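Side-chain contacts in uncharacterized protein (Bacteroides fragilis, PDB 4FR9), which is of unknown function but has a fold resembling beta-lactamase inhibitory protein (BLIP) and belongs to a BLIP-like, PepSY-like family of the PepSY clan: residues V52-D55 with N59-M62; T79-S84 with L119-G124; V95-P100 with S104-V109. One frame throughout, in Å; residues are numbered along the deposited sequence.

Interaction 1 (V52-D55 with N59-M62)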
loop_
_atom_site.group_PDB
_atom_site.type_symbol
_atom_site.label_atom_id
_atom_site.label_comp_id
_atom_site.label_asym_id
_atom_site.label_seq_id
_atom_site.Cartn_x
_atom_site.Cartn_y
_atom_site.Cartn_z
ATOM N N VAL A 52 1.198 -4.477 6.415
ATOM C CA VAL A 52 2.095 -5.511 5.929
ATOM C C VAL A 52 1.346 -6.831 5.833
ATOM O O VAL A 52 0.805 -7.312 6.840
ATOM C CB VAL A 52 3.344 -5.636 6.830
ATOM C CG1 VAL A 52 4.371 -6.559 6.157
ATOM C CG2 VAL A 52 3.943 -4.272 7.142
ATOM N N TRP A 53 1.291 -7.403 4.639
ATOM C CA TRP A 53 0.433 -8.543 4.337
ATOM C C TRP A 53 1.238 -9.838 4.213
ATOM O O TRP A 53 2.243 -9.883 3.510
ATOM C CB TRP A 53 -0.278 -8.318 3.008
ATOM C CG TRP A 53 -1.237 -7.171 2.968
ATOM C CD1 TRP A 53 -0.966 -5.841 2.991
ATOM C CD2 TRP A 53 -2.661 -7.282 2.825
ATOM N NE1 TRP A 53 -2.137 -5.116 2.950
ATOM C CE2 TRP A 53 -3.185 -5.980 2.801
ATOM C CE3 TRP A 53 -3.541 -8.368 2.721
ATOM C CZ2 TRP A 53 -4.544 -5.736 2.682
ATOM C CZ3 TRP A 53 -4.866 -8.131 2.591
ATOM C CH2 TRP A 53 -5.357 -6.824 2.560
ATOM N N PHE A 54 0.722 -10.896 4.841
ATOM C CA PHE A 54 1.294 -12.237 4.827
ATOM C C PHE A 54 0.248 -13.249 4.477
ATOM O O PHE A 54 -0.918 -13.101 4.833
ATOM C CB PHE A 54 1.904 -12.631 6.188
ATOM C CG PHE A 54 3.008 -11.728 6.606
ATOM C CD1 PHE A 54 2.745 -10.554 7.254
ATOM C CD2 PHE A 54 4.324 -12.046 6.299
ATOM C CE1 PHE A 54 3.760 -9.710 7.589
ATOM C CE2 PHE A 54 5.356 -11.169 6.645
ATOM C CZ PHE A 54 5.069 -10.006 7.276
ATOM N N ASP A 55 0.685 -14.318 3.816
ATOM C CA ASP A 55 -0.168 -15.477 3.646
ATOM C C ASP A 55 -0.020 -16.464 4.794
ATOM O O ASP A 55 0.754 -16.224 5.743
ATOM C CB ASP A 55 0.057 -16.123 2.266
ATOM C CG ASP A 55 1.390 -16.796 2.092
ATOM O OD1 ASP A 55 2.088 -17.078 3.064
ATOM O OD2 ASP A 55 1.728 -17.045 0.899
ATOM N N ASN A 59 4.565 -15.958 4.365
ATOM C CA ASN A 59 5.286 -15.321 3.290
ATOM C C ASN A 59 4.725 -13.937 3.022
ATOM O O ASN A 59 3.524 -13.746 2.960
ATOM C CB ASN A 59 5.267 -16.195 2.049
ATOM C CG ASN A 59 6.126 -17.481 2.255
ATOM O OD1 ASN A 59 7.068 -17.448 3.046
ATOM N ND2 ASN A 59 5.779 -18.554 1.592
ATOM N N TRP A 60 5.634 -12.996 2.893
ATOM C CA TRP A 60 5.306 -11.597 2.682
ATOM C C TRP A 60 4.783 -11.388 1.270
ATOM O O TRP A 60 5.422 -11.815 0.290
ATOM C CB TRP A 60 6.539 -10.718 2.901
ATOM C CG TRP A 60 6.304 -9.300 2.540
ATOM C CD1 TRP A 60 5.493 -8.409 3.175
ATOM C CD2 TRP A 60 6.870 -8.596 1.437
ATOM N NE1 TRP A 60 5.512 -7.176 2.543
ATOM C CE2 TRP A 60 6.355 -7.280 1.466
ATOM C CE3 TRP A 60 7.766 -8.940 0.415
ATOM C CZ2 TRP A 60 6.718 -6.317 0.522
ATOM C CZ3 TRP A 60 8.122 -7.969 -0.492
ATOM C CH2 TRP A 60 7.579 -6.703 -0.459
ATOM N N LEU A 61 3.629 -10.707 1.152
ATOM C CA LEU A 61 3.036 -10.470 -0.134
ATOM C C LEU A 61 2.923 -9.003 -0.530
ATOM O O LEU A 61 2.819 -8.722 -1.722
ATOM C CB LEU A 61 1.643 -11.095 -0.205
ATOM C CG LEU A 61 1.620 -12.622 -0.023
ATOM C CD1 LEU A 61 0.159 -13.089 -0.126
ATOM C CD2 LEU A 61 2.500 -13.360 -0.997
HETATM N N MSE A 62 2.866 -8.089 0.419
HETATM C CA MSE A 62 2.701 -6.670 0.085
HETATM C C MSE A 62 2.901 -5.821 1.313
HETATM O O MSE A 62 2.513 -6.203 2.393
HETATM C CB MSE A 62 1.299 -6.416 -0.476
HETATM C CG MSE A 62 1.171 -5.012 -1.136
HETATM SE SE MSE A 62 -0.589 -4.759 -1.919
HETATM C CE MSE A 62 -1.562 -4.520 -0.323
HETATM O O HOH W 1 3.292 -19.031 0.129
#

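Interaction 2 (T79-S84 with L119-G124)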
loop_
_atom_site.group_PDB
_atom_site.type_symbol
_atom_site.label_atom_id
_atom_site.label_comp_id
_atom_site.label_asym_id
_atom_site.label_seq_id
_atom_site.Cartn_x
_atom_site.Cartn_y
_atom_site.Cartn_z
ATOM N N THR A 79 7.130 14.508 -10.829
ATOM C CA THR A 79 7.160 15.123 -12.150
ATOM C C THR A 79 6.093 14.499 -13.050
ATOM O O THR A 79 5.335 15.222 -13.688
ATOM C CB THR A 79 8.560 15.002 -12.790
ATOM O OG1 THR A 79 9.508 15.730 -12.016
ATOM C CG2 THR A 79 8.571 15.492 -14.235
ATOM N N ALA A 80 6.029 13.175 -13.072
ATOM C CA ALA A 80 5.045 12.502 -13.923
ATOM C C ALA A 80 3.624 12.901 -13.544
ATOM O O ALA A 80 2.765 13.125 -14.393
ATOM C CB ALA A 80 5.220 10.994 -13.835
ATOM N N PHE A 81 3.332 12.977 -12.250
ATOM C CA PHE A 81 1.985 13.366 -11.827
ATOM C C PHE A 81 1.688 14.781 -12.297
ATOM O O PHE A 81 0.614 15.063 -12.835
ATOM C CB PHE A 81 1.825 13.258 -10.310
ATOM C CG PHE A 81 0.501 13.789 -9.845
ATOM C CD1 PHE A 81 -0.677 13.131 -10.188
ATOM C CD2 PHE A 81 0.396 15.003 -9.215
ATOM C CE1 PHE A 81 -1.891 13.652 -9.882
ATOM C CE2 PHE A 81 -0.810 15.509 -8.874
ATOM C CZ PHE A 81 -1.960 14.866 -9.224
HETATM N N MSE A 82 2.633 15.696 -12.082
HETATM C CA MSE A 82 2.392 17.087 -12.431
HETATM C C MSE A 82 2.326 17.348 -13.935
HETATM O O MSE A 82 1.763 18.359 -14.355
HETATM C CB MSE A 82 3.429 17.965 -11.764
HETATM C CG MSE A 82 3.280 18.006 -10.283
HETATM SE SE MSE A 82 4.391 19.358 -9.470
HETATM C CE MSE A 82 3.400 20.911 -10.014
ATOM N N GLU A 83 2.878 16.435 -14.737
ATOM C CA GLU A 83 2.768 16.480 -16.209
ATOM C C GLU A 83 1.471 15.835 -16.714
ATOM O O GLU A 83 1.136 15.979 -17.899
ATOM C CB GLU A 83 3.964 15.746 -16.840
ATOM C CG GLU A 83 5.298 16.434 -16.713
ATOM C CD GLU A 83 6.454 15.568 -17.237
ATOM O OE1 GLU A 83 6.255 14.364 -17.421
ATOM O OE2 GLU A 83 7.612 16.050 -17.356
ATOM N N SER A 84 0.802 15.052 -15.883
ATOM C CA SER A 84 -0.313 14.205 -16.308
ATOM C C SER A 84 -1.582 14.997 -16.526
ATOM O O SER A 84 -1.721 16.141 -16.094
ATOM C CB SER A 84 -0.593 13.112 -15.284
ATOM O OG SER A 84 -1.326 13.592 -14.169
ATOM N N LEU A 119 -4.155 6.421 -9.501
ATOM C CA LEU A 119 -3.098 6.473 -10.497
ATOM C C LEU A 119 -1.911 5.731 -9.933
ATOM O O LEU A 119 -1.373 6.091 -8.903
ATOM C CB LEU A 119 -2.708 7.923 -10.764
ATOM C CG LEU A 119 -3.808 8.877 -11.179
ATOM C CD1 LEU A 119 -3.272 10.301 -11.248
ATOM C CD2 LEU A 119 -4.414 8.435 -12.505
ATOM N N TYR A 120 -1.498 4.672 -10.637
ATOM C CA TYR A 120 -0.382 3.826 -10.227
ATOM C C TYR A 120 0.820 4.177 -11.080
ATOM O O TYR A 120 0.780 4.008 -12.302
ATOM C CB TYR A 120 -0.666 2.339 -10.413
ATOM C CG TYR A 120 -1.727 1.730 -9.526
ATOM C CD1 TYR A 120 -3.037 2.111 -9.610
ATOM C CD2 TYR A 120 -1.383 0.737 -8.612
ATOM C CE1 TYR A 120 -4.027 1.514 -8.796
ATOM C CE2 TYR A 120 -2.345 0.140 -7.797
ATOM C CZ TYR A 120 -3.638 0.553 -7.875
ATOM O OH TYR A 120 -4.598 -0.045 -7.063
ATOM N N PHE A 121 1.891 4.636 -10.442
ATOM C CA PHE A 121 3.135 5.003 -11.123
ATOM C C PHE A 121 4.268 4.066 -10.745
ATOM O O PHE A 121 4.426 3.690 -9.592
ATOM C CB PHE A 121 3.554 6.419 -10.745
ATOM C CG PHE A 121 2.640 7.493 -11.229
ATOM C CD1 PHE A 121 2.794 8.036 -12.486
ATOM C CD2 PHE A 121 1.657 7.995 -10.399
ATOM C CE1 PHE A 121 1.962 9.042 -12.933
ATOM C CE2 PHE A 121 0.836 9.023 -10.836
ATOM C CZ PHE A 121 0.976 9.544 -12.093
ATOM N N SER A 122 5.108 3.767 -11.734
ATOM C CA SER A 122 6.360 3.106 -11.484
ATOM C C SER A 122 7.328 4.077 -10.819
ATOM O O SER A 122 7.152 5.305 -10.858
ATOM C CB SER A 122 6.970 2.601 -12.785
ATOM O OG SER A 122 7.351 3.711 -13.573
ATOM N N GLU A 123 8.419 3.543 -10.272
ATOM C CA GLU A 123 9.504 4.337 -9.656
ATOM C C GLU A 123 10.073 5.354 -10.610
ATOM O O GLU A 123 10.488 6.438 -10.216
ATOM C CB GLU A 123 10.658 3.415 -9.245
ATOM C CG GLU A 123 10.361 2.557 -8.064
ATOM C CD GLU A 123 11.647 2.000 -7.479
ATOM O OE1 GLU A 123 12.568 1.717 -8.281
ATOM O OE2 GLU A 123 11.740 1.899 -6.234
ATOM N N GLY A 124 10.127 4.983 -11.896
ATOM C CA GLY A 124 10.642 5.871 -12.898
ATOM C C GLY A 124 9.667 6.880 -13.458
ATOM O O GLY A 124 10.004 7.605 -14.386
#

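Interaction 3 (V95-P100 with S104-V109)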
loop_
_atom_site.group_PDB
_atom_site.type_symbol
_atom_site.label_atom_id
_atom_site.label_comp_id
_atom_site.label_asym_id
_atom_site.label_seq_id
_atom_site.Cartn_x
_atom_site.Cartn_y
_atom_site.Cartn_z
ATOM N N VAL A 95 0.041 6.794 -1.503
ATOM C CA VAL A 95 0.617 5.628 -0.831
ATOM C C VAL A 95 1.679 4.998 -1.706
ATOM O O VAL A 95 1.727 5.234 -2.917
ATOM C CB VAL A 95 -0.446 4.573 -0.399
ATOM C CG1 VAL A 95 -1.559 5.211 0.456
ATOM C CG2 VAL A 95 -1.041 3.874 -1.600
ATOM N N ILE A 96 2.483 4.138 -1.097
ATOM C CA ILE A 96 3.405 3.251 -1.778
ATOM C C ILE A 96 2.943 1.814 -1.590
ATOM O O ILE A 96 2.573 1.438 -0.469
ATOM C CB ILE A 96 4.830 3.261 -1.221
ATOM C CG1 ILE A 96 5.261 4.679 -0.880
ATOM C CG2 ILE A 96 5.805 2.644 -2.277
ATOM C CD1 ILE A 96 6.679 4.764 -0.326
ATOM N N LEU A 97 2.932 1.015 -2.661
ATOM C CA LEU A 97 2.712 -0.416 -2.612
ATOM C C LEU A 97 3.979 -1.103 -3.034
ATOM O O LEU A 97 4.539 -0.798 -4.077
ATOM C CB LEU A 97 1.548 -0.818 -3.504
ATOM C CG LEU A 97 0.199 -0.167 -3.184
ATOM C CD1 LEU A 97 -0.860 -0.503 -4.237
ATOM C CD2 LEU A 97 -0.280 -0.498 -1.784
ATOM N N GLU A 98 4.462 -2.027 -2.196
ATOM C CA GLU A 98 5.633 -2.801 -2.480
ATOM C C GLU A 98 5.301 -4.278 -2.463
ATOM O O GLU A 98 4.487 -4.719 -1.658
ATOM C CB GLU A 98 6.725 -2.501 -1.464
ATOM C CG GLU A 98 7.286 -1.100 -1.562
ATOM C CD GLU A 98 8.253 -0.802 -0.466
ATOM O OE1 GLU A 98 7.794 -0.543 0.656
ATOM O OE2 GLU A 98 9.478 -0.853 -0.750
ATOM N N TYR A 99 5.929 -5.030 -3.365
ATOM C CA TYR A 99 5.618 -6.423 -3.619
ATOM C C TYR A 99 6.888 -7.234 -3.790
ATOM O O TYR A 99 7.947 -6.700 -4.143
ATOM C CB TYR A 99 4.870 -6.532 -4.924
ATOM C CG TYR A 99 3.632 -5.691 -5.043
ATOM C CD1 TYR A 99 3.689 -4.400 -5.551
ATOM C CD2 TYR A 99 2.389 -6.179 -4.684
ATOM C CE1 TYR A 99 2.554 -3.653 -5.698
ATOM C CE2 TYR A 99 1.252 -5.423 -4.832
ATOM C CZ TYR A 99 1.322 -4.168 -5.380
ATOM O OH TYR A 99 0.187 -3.432 -5.598
ATOM N N PRO A 100 6.771 -8.559 -3.640
ATOM C CA PRO A 100 7.909 -9.438 -3.864
ATOM C C PRO A 100 8.217 -9.768 -5.334
ATOM O O PRO A 100 9.188 -10.486 -5.600
ATOM C CB PRO A 100 7.526 -10.734 -3.102
ATOM C CG PRO A 100 6.045 -10.735 -3.119
ATOM C CD PRO A 100 5.644 -9.273 -2.996
ATOM N N SER A 104 8.121 -4.010 -8.512
ATOM C CA SER A 104 8.143 -4.196 -7.093
ATOM C C SER A 104 7.742 -3.025 -6.232
ATOM O O SER A 104 7.499 -3.201 -5.051
ATOM C CB SER A 104 9.453 -4.752 -6.643
ATOM O OG SER A 104 10.494 -3.976 -7.114
ATOM N N THR A 105 7.653 -1.862 -6.845
ATOM C CA THR A 105 7.163 -0.674 -6.192
ATOM C C THR A 105 6.154 0.003 -7.119
ATOM O O THR A 105 6.441 0.200 -8.306
ATOM C CB THR A 105 8.300 0.282 -5.878
ATOM O OG1 THR A 105 9.277 -0.371 -5.085
ATOM C CG2 THR A 105 7.839 1.509 -5.113
ATOM N N GLU A 106 5.015 0.401 -6.574
ATOM C CA GLU A 106 3.991 1.240 -7.253
ATOM C C GLU A 106 3.717 2.412 -6.322
ATOM O O GLU A 106 3.485 2.198 -5.135
ATOM C CB GLU A 106 2.637 0.518 -7.433
ATOM C CG GLU A 106 2.631 -0.644 -8.454
ATOM C CD GLU A 106 1.466 -1.597 -8.325
ATOM O OE1 GLU A 106 0.692 -1.506 -7.362
ATOM O OE2 GLU A 106 1.375 -2.469 -9.221
ATOM N N PHE A 107 3.688 3.621 -6.836
ATOM C CA PHE A 107 3.220 4.797 -6.089
ATOM C C PHE A 107 1.806 5.091 -6.558
ATOM O O PHE A 107 1.574 5.235 -7.761
ATOM C CB PHE A 107 4.123 5.982 -6.368
ATOM C CG PHE A 107 5.480 5.809 -5.817
ATOM C CD1 PHE A 107 5.750 6.183 -4.489
ATOM C CD2 PHE A 107 6.487 5.248 -6.547
ATOM C CE1 PHE A 107 6.988 5.983 -3.944
ATOM C CE2 PHE A 107 7.756 5.045 -5.986
ATOM C CZ PHE A 107 7.990 5.427 -4.691
ATOM N N VAL A 108 0.865 5.206 -5.622
ATOM C CA VAL A 108 -0.532 5.355 -5.952
ATOM C C VAL A 108 -1.008 6.708 -5.469
ATOM O O VAL A 108 -0.987 6.987 -4.269
ATOM C CB VAL A 108 -1.408 4.235 -5.388
ATOM C CG1 VAL A 108 -2.808 4.383 -5.916
ATOM C CG2 VAL A 108 -0.842 2.853 -5.733
ATOM N N VAL A 109 -1.436 7.524 -6.412
ATOM C CA VAL A 109 -2.000 8.835 -6.126
ATOM C C VAL A 109 -3.502 8.753 -6.404
ATOM O O VAL A 109 -3.895 8.450 -7.532
ATOM C CB VAL A 109 -1.355 9.951 -6.980
ATOM C CG1 VAL A 109 -1.941 11.338 -6.609
ATOM C CG2 VAL A 109 0.130 9.952 -6.815
HETATM O O HOH W 2 10.146 -2.259 -3.194
HETATM O O HOH W 3 10.647 1.192 -2.934
#

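Interaction 1 (V52-D55 with N59-M62)
An antiparallel beta hairpin with a bulge joins Trp53 and Phe54 to Trp60 and Met62. Trp53 N donates to Met62 O at 2.8 Å, and Leu61 N to Trp53 O at 2.9 Å. The pairing then slips by one residue: Trp53 faces Met62, but Phe54 faces Trp60. At the turn end, Asp55 N bonds to Asn59 O. Asp55 OD1 accepts from Asn59 N at 3.0 Å, approached from above the carboxylate plane. A water donates to Asp55 OD2 and accepts from Asn59 ND2, so both carboxylate oxygens help close the turn.

On one face of the sheet, the selenomethionine Met62 bends at its last torsion (chi3 74°). This brings CE over the Trp53 five-membered ring, 3.7 Å from its centroid, a CH-pi contact. Met62 SE lies obliquely, 5.3 Å from that centroid, a Met-aromatic contact. On the other face, Trp60 points an edge at the face of Phe54, a T-shaped pair with planes at 63°. Val52 CG1 lies at the Trp60 ring edge, 3.7 Å from Trp60 CD1. Trp60 NE1 is hydrogen-bonded to Thr63 OG1. Trp53 also meets Tyr38 and Trp141. The arrangement is that of a bulged beta hairpin with aromatic contacts on both faces.

Interaction 2 (T79-S84 with L119-G124)
Apolar contacts from Ala80 and Phe81 to Leu119 and Phe121 join helix 75-83 to strand 118-121. The axes of helix 79-83 and strand 119-121 come within 10.4 Å, and their directions differ by 141°. Side chains fill the gap between them.

Two contacts involve the Phe121 ring. Two of its carbons reach the helix: Phe121 CE1 lies 3.9 Å from Ala80 CB. Phe121 CZ lies 4.0 Å from Phe81 CA, so this ring also touches the helix backbone. Ala80 CB points toward the strand.

The third contact is between Phe81 and Leu119. Phe81 swings its ring away from its own backbone N (chi1 174°). One edge then meets one methyl of Leu119, CD1: Phe81 CE1 is 3.9 Å from Leu119 CD1. This methyl lies in the plane of the ring, and the two side chains cross at about a right angle. Phe121 CZ also lies at the Phe81 edge. Phe81 further touches Val91 and Val111, on two more strands of the sheet.

The polar bonds belong to the helix end. Phe81 O accepts from both Ser84 N, at 3.1 Å, and Ser84 OG, at 2.8 Å. Ser84 OG is also hydrogen-bonded to Tyr86 N, which ties the end of the helix to the chain that follows.

Phenylalanine, leucine and alanine side chains here form part of the apolar core of an alpha+beta fold, in which a helix lies on one face of an antiparallel sheet.

Interaction 3 (V95-P100 with S104-V109)
Strands 95-98 and 105-109 run antiparallel, with their axes 4.7 Å apart at the closest point and an angle of 155° between their directions. The register is regular. Val95 with Val108 and Leu97 with Glu106 are hydrogen-bonded pairs, each with two backbone bonds. Ile96 with Phe107 and Glu98 with Thr105 are non-hydrogen-bonded pairs. Tyr99 N donates to Ser104 O at 2.9 Å, extending the ladder toward the turn.

On the face of Leu97 and Glu106, Tyr99 OH donates to Glu106 OE1 at 2.7 Å in the conformer described. Glu106 is extended beyond CG (chi2 162°), which carries its carboxylate to the Tyr99 hydroxyl. The hydroxyl comes from above the carboxylate plane, and the ring and carboxylate planes are 71° apart. The other oxygen, Glu106 OE2, forms a salt bridge with Arg143, which probably favours the charged form of this buried glutamate. Arg143 also makes a cation-pi contact with Tyr99. Nearby, Leu97 CD1 touches Val108 CG2 at 3.7 Å, and Val95 CG2 packs against Val108 CB.

On the other face, Ile96, in one of its two conformers, lies alongside Phe107. Ile96 CG2 sits over a face of the Phe107 ring, while Ile96 CG1 is 3.8 Å from Phe107 CE1. Ile96 CG2 also meets Thr105 CG2 at 3.7 Å. Two waters bridge Glu98 OE2 and Thr105 OG1.

The hairpin is flanked by strand 60-67 beside 90-98 and by strand 118-121 beside 105-112. Tyr120 of strand 118-121 touches Leu97, Glu106 and Val108, while Phe107 and Val109 reach helix 75-83 through Val77 and Phe81.

Overall arrangement
All three contacts reach one antiparallel sheet whose strands follow chain order. Interaction 3 lies nearest the middle, about 6 Å from the chain centre. Interactions 1 and 2 lie on opposite sides of that centre, with their own centres about 26 Å apart. Interaction 1 touches interaction 3 where Trp60 CH2 comes within 3.4 Å of Tyr99 C. Interaction 2 is tied to interaction 3 through the backbone, with Phe121 N 2.8 Å from Phe107 O in a probable hydrogen bond. Along the chain, interaction 1 comes first, and the segments of interaction 3 fall between those of interaction 2. All belong to the PepSY-like part of the chain.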